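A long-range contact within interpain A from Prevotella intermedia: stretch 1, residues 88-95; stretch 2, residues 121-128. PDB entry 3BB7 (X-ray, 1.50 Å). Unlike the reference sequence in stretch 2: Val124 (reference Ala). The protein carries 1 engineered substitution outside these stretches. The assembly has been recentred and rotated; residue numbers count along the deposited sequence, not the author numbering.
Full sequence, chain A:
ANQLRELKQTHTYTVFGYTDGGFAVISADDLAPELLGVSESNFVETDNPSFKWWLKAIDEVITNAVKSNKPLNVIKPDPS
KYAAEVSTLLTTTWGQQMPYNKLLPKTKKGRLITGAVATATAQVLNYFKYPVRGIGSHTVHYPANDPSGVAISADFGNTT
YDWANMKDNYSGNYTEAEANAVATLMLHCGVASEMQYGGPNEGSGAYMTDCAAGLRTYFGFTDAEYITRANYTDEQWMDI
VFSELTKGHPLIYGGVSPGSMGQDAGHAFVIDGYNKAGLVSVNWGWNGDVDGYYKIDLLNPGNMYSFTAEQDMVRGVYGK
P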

ATOM      1  N   THR A  88      -6.854  12.695  -1.721  1.00 14.17           N
ATOM      2  CA  THR A  88      -5.631  11.999  -2.122  1.00 13.63           C
ATOM      3  C   THR A  88      -4.383  12.880  -2.053  1.00 13.68           C
ATOM      4  O   THR A  88      -4.279  13.858  -2.801  1.00 14.36           O
ATOM      5  N   LEU A  89      -3.459  12.517  -1.152  1.00 13.86           N
ATOM      6  CA  LEU A  89      -2.240  13.270  -0.921  1.00 14.28           C
ATOM      7  C   LEU A  89      -1.087  12.962  -1.872  1.00 14.47           C
ATOM      8  O   LEU A  89      -0.328  13.882  -2.237  1.00 15.60           O
ATOM      9  N   LEU A  90      -0.908  11.682  -2.242  1.00 13.83           N
ATOM     10  CA  LEU A  90       0.235  11.349  -3.092  1.00 14.35           C
ATOM     11  C   LEU A  90       0.002  11.761  -4.555  1.00 14.00           C
ATOM     12  O   LEU A  90      -1.151  11.803  -5.038  1.00 15.86           O
ATOM     13  N   THR A  91       1.101  12.033  -5.277  1.00 13.34           N
ATOM     14  CA  THR A  91       1.005  12.317  -6.725  1.00 13.25           C
ATOM     15  C   THR A  91       1.686  11.237  -7.575  1.00 12.72           C
ATOM     16  O   THR A  91       1.630  11.273  -8.808  1.00 13.27           O
ATOM     17  N   THR A  92       2.338  10.282  -6.907  1.00 10.67           N
ATOM     18  CA  THR A  92       3.100   9.270  -7.606  1.00 10.87           C
ATOM     19  C   THR A  92       2.221   8.057  -7.937  1.00 10.75           C
ATOM     20  O   THR A  92       1.210   7.791  -7.273  1.00 11.67           O
ATOM     21  N   THR A  93       2.616   7.323  -8.973  1.00 11.99           N
ATOM     22  CA  THR A  93       1.968   6.079  -9.323  1.00 11.58           C
ATOM     23  C   THR A  93       3.029   5.003  -9.507  1.00 11.17           C
ATOM     24  O   THR A  93       3.202   4.438 -10.582  1.00 11.59           O
ATOM     25  N   TRP A  94       3.753   4.724  -8.432  1.00 11.07           N
ATOM     26  CA  TRP A  94       4.906   3.838  -8.543  1.00 10.63           C
ATOM     27  C   TRP A  94       4.553   2.356  -8.515  1.00 10.35           C
ATOM     28  O   TRP A  94       3.399   1.995  -8.239  1.00 10.39           O
ATOM     29  N   GLY A  95       5.522   1.507  -8.850  1.00 10.30           N
ATOM     30  CA  GLY A  95       5.298   0.083  -8.932  1.00 10.97           C
ATOM     31  C   GLY A  95       6.532  -0.675  -8.467  1.00 10.25           C
ATOM     32  O   GLY A  95       7.349  -0.130  -7.690  1.00 10.86           O
ATOM     33  N   THR A 121       6.469   2.266   1.095  1.00  9.77           N
ATOM     34  CA  THR A 121       7.349   3.106   1.909  1.00 10.88           C
ATOM     35  C   THR A 121       8.008   4.190   1.058  1.00 10.03           C
ATOM     36  O   THR A 121       8.043   5.356   1.451  1.00  9.95           O
ATOM     37  N   ALA A 122       8.497   3.836  -0.130  1.00  9.49           N
ATOM     38  CA  ALA A 122       9.156   4.841  -0.981  1.00  9.08           C
ATOM     39  C   ALA A 122       8.175   5.972  -1.337  1.00  8.81           C
ATOM     40  O   ALA A 122       8.557   7.149  -1.342  1.00  9.66           O
ATOM     41  N   GLN A 123       6.920   5.620  -1.621  1.00  9.70           N
ATOM     42  CA  GLN A 123       5.964   6.672  -1.998  1.00  9.39           C
ATOM     43  C   GLN A 123       5.665   7.588  -0.809  1.00  9.25           C
ATOM     44  O   GLN A 123       5.509   8.802  -0.979  1.00  9.05           O
ATOM     45  N   VAL A 124       5.570   7.032   0.401  1.00  8.85           N
ATOM     46  CA  VAL A 124       5.389   7.895   1.563  1.00  9.54           C
ATOM     47  C   VAL A 124       6.621   8.772   1.821  1.00  9.79           C
ATOM     48  O   VAL A 124       6.471   9.963   2.065  1.00 10.76           O
ATOM     49  N   LEU A 125       7.831   8.219   1.758  1.00  9.38           N
ATOM     50  CA  LEU A 125       9.038   9.056   1.955  1.00 10.44           C
ATOM     51  C   LEU A 125       9.131  10.157   0.908  1.00  9.46           C
ATOM     52  O   LEU A 125       9.459  11.316   1.222  1.00 10.39           O
ATOM     53  N   ASN A 126       8.776   9.840  -0.331  1.00  9.72           N
ATOM     54  CA  ASN A 126       8.829  10.836  -1.380  1.00 10.63           C
ATOM     55  C   ASN A 126       7.807  11.958  -1.141  1.00 10.29           C
ATOM     56  O   ASN A 126       8.035  13.114  -1.482  1.00 11.12           O
ATOM     57  N   TYR A 127       6.643  11.606  -0.598  1.00 10.16           N
ATOM     58  CA  TYR A 127       5.644  12.631  -0.256  1.00 10.82           C
ATOM     59  C   TYR A 127       6.256  13.678   0.690  1.00  9.81           C
ATOM     60  O   TYR A 127       6.055  14.906   0.524  1.00 11.85           O
ATOM     61  N   PHE A 128       7.020  13.208   1.682  1.00 10.45           N
ATOM     62  CA  PHE A 128       7.665  14.118   2.645  1.00 10.92           C
ATOM     63  C   PHE A 128       8.978  14.717   2.199  1.00 11.20           C
ATOM     64  O   PHE A 128       9.436  15.698   2.798  1.00 12.23           O
TER

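A segment without regular secondary structure can be fastened to a helix when one polar side chain accepts hydrogen bonds from both its backbone and a side chain, and interpain A offers a clear example. Gln123, which covers more surface than any other residue here, has a CA-to-CB bond that points sideways to the loop, but its m, t conformation carries the amide there. Its OE1 accepts two hydrogen bonds: from Thr92 OG1 at 2.8 Å and from the backbone, Trp94 N to Gln123 OE1, at 3.1 Å and nearly linear. Thr92, rotamer p, points toward the helix, and its hydroxyl has a second partner. One water donates to Thr92 OG1 (2.8 Å) and to Gln123 O (2.7 Å) while accepting from Asn126 ND2 (3.1 Å), tying the loop to two helix residues three positions apart.

Trp94, chi1 m, also points toward the helix, and its indole touches three helix residues. Its CE3 lies 3.5 Å from Gln123 CG, its CZ3 4.0 Å from Ala122 CB, and its CH2 3.6 Å from CB of Asn126, whose chi1 is t.

Farther along, Tyr127 (chi1 t) points toward the loop and completes the apolar contact. Leu90 CD1 approaches Tyr127 CB at 3.8 Å, and Leu89 CB, from an m, t side chain, meets Tyr127 CE1 at 3.9 Å.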

ATOM      1  CB  THR A  88      -5.848  11.489  -3.565  1.00 14.15           C
ATOM      2  OG1 THR A  88      -7.067  10.731  -3.593  1.00 14.51           O
ATOM      3  CG2 THR A  88      -4.663  10.608  -4.057  1.00 14.37           C
ATOM      4  CB  LEU A  89      -1.753  13.045   0.524  1.00 13.98           C
ATOM      5  CG  LEU A  89      -2.688  13.657   1.577  1.00 14.65           C
ATOM      6  CD1 LEU A  89      -2.304  13.207   2.983  1.00 15.47           C
ATOM      7  CD2 LEU A  89      -2.685  15.200   1.524  1.00 16.68           C
ATOM      8  CB  LEU A  90       0.464   9.833  -3.054  1.00 14.29           C
ATOM      9  CG  LEU A  90       1.344   9.195  -1.980  1.00 17.53           C
ATOM     10  CD1 LEU A  90       1.398   9.801  -0.587  1.00 20.44           C
ATOM     11  CD2 LEU A  90       1.092   7.674  -1.972  1.00 15.50           C
ATOM     12  CB  THR A  91       1.644  13.678  -7.043  1.00 13.64           C
ATOM     13  OG1 THR A  91       2.985  13.714  -6.537  1.00 16.31           O
ATOM     14  CG2 THR A  91       0.808  14.803  -6.369  1.00 17.54           C
ATOM     15  CB  THR A  92       4.278   8.793  -6.749  1.00 11.12           C
ATOM     16  OG1 THR A  92       3.804   8.439  -5.435  1.00 11.00           O
ATOM     17  CG2 THR A  92       5.326   9.870  -6.639  1.00 12.05           C
ATOM     18  CB  THR A  93       1.091   6.219 -10.590  1.00 11.51           C
ATOM     19  OG1 THR A  93       1.823   6.903 -11.612  1.00 12.78           O
ATOM     20  CG2 THR A  93      -0.178   6.988 -10.260  1.00 14.03           C
ATOM     21  CB  TRP A  94       5.932   4.209  -7.462  1.00  9.50           C
ATOM     22  CG  TRP A  94       6.535   5.584  -7.702  1.00  9.65           C
ATOM     23  CD1 TRP A  94       6.369   6.375  -8.811  1.00  9.84           C
ATOM     24  CD2 TRP A  94       7.439   6.283  -6.845  1.00  8.67           C
ATOM     25  NE1 TRP A  94       7.126   7.526  -8.704  1.00  9.84           N
ATOM     26  CE2 TRP A  94       7.769   7.508  -7.496  1.00  9.55           C
ATOM     27  CE3 TRP A  94       7.966   6.032  -5.559  1.00  8.52           C
ATOM     28  CZ2 TRP A  94       8.602   8.467  -6.916  1.00  9.68           C
ATOM     29  CZ3 TRP A  94       8.824   6.972  -4.990  1.00  9.36           C
ATOM     30  CH2 TRP A  94       9.124   8.184  -5.670  1.00  9.93           C
ATOM     31  CB  THR A 121       8.404   2.212   2.583  1.00 10.45           C
ATOM     32  OG1 THR A 121       7.734   1.238   3.399  1.00 10.36           O
ATOM     33  CG2 THR A 121       9.319   3.034   3.468  1.00 10.42           C
ATOM     34  CB  ALA A 122       9.732   4.160  -2.226  1.00  9.14           C
ATOM     35  CB  GLN A 123       4.690   6.101  -2.582  1.00  9.35           C
ATOM     36  CG  GLN A 123       4.905   5.418  -3.931  1.00 10.18           C
ATOM     37  CD  GLN A 123       3.605   5.072  -4.637  1.00  9.64           C
ATOM     38  OE1 GLN A 123       3.187   5.761  -5.583  1.00 10.55           O
ATOM     39  NE2 GLN A 123       2.958   4.003  -4.187  1.00 11.06           N
ATOM     40  CB  VAL A 124       5.007   7.054   2.802  1.00  9.10           C
ATOM     41  CG1 VAL A 124       4.938   7.961   4.087  1.00  9.46           C
ATOM     42  CG2 VAL A 124       3.647   6.407   2.560  1.00  9.51           C
ATOM     43  CB  LEU A 125      10.296   8.192   1.903  1.00 10.20           C
ATOM     44  CG  LEU A 125      10.720   7.622   3.279  1.00 11.56           C
ATOM     45  CD1 LEU A 125       9.555   7.026   4.101  1.00 11.66           C
ATOM     46  CD2 LEU A 125      11.901   6.664   3.183  1.00 11.45           C
ATOM     47  CB  ASN A 126       8.563  10.208  -2.754  1.00 10.99           C
ATOM     48  CG  ASN A 126       8.625  11.251  -3.862  1.00  9.29           C
ATOM     49  OD1 ASN A 126       9.688  11.848  -4.124  1.00 11.91           O
ATOM     50  ND2 ASN A 126       7.488  11.476  -4.517  1.00 10.03           N
ATOM     51  CB  TYR A 127       4.405  11.966   0.353  1.00 11.49           C
ATOM     52  CG  TYR A 127       3.436  12.999   0.873  1.00 11.26           C
ATOM     53  CD1 TYR A 127       2.616  13.720  -0.009  1.00 11.93           C
ATOM     54  CD2 TYR A 127       3.390  13.301   2.226  1.00 11.87           C
ATOM     55  CE1 TYR A 127       1.738  14.696   0.466  1.00 14.27           C
ATOM     56  CE2 TYR A 127       2.497  14.308   2.728  1.00 12.67           C
ATOM     57  CZ  TYR A 127       1.681  14.980   1.832  1.00 14.87           C
ATOM     58  OH  TYR A 127       0.834  15.982   2.259  1.00 18.05           O
ATOM     59  CB  PHE A 128       7.893  13.371   3.960  1.00 10.85           C
ATOM     60  CG  PHE A 128       6.606  13.065   4.693  1.00 11.03           C
ATOM     61  CD1 PHE A 128       5.845  14.111   5.234  1.00 11.28           C
ATOM     62  CD2 PHE A 128       6.144  11.765   4.791  1.00 10.69           C
ATOM     63  CE1 PHE A 128       4.651  13.864   5.908  1.00 11.73           C
ATOM     64  CE2 PHE A 128       4.920  11.490   5.441  1.00 11.55           C
ATOM     65  CZ  PHE A 128       4.194  12.538   5.999  1.00 11.66           C
TER
HETATM   66  O   HOH W   1       5.070   9.928  -3.441  1.00  7.33           O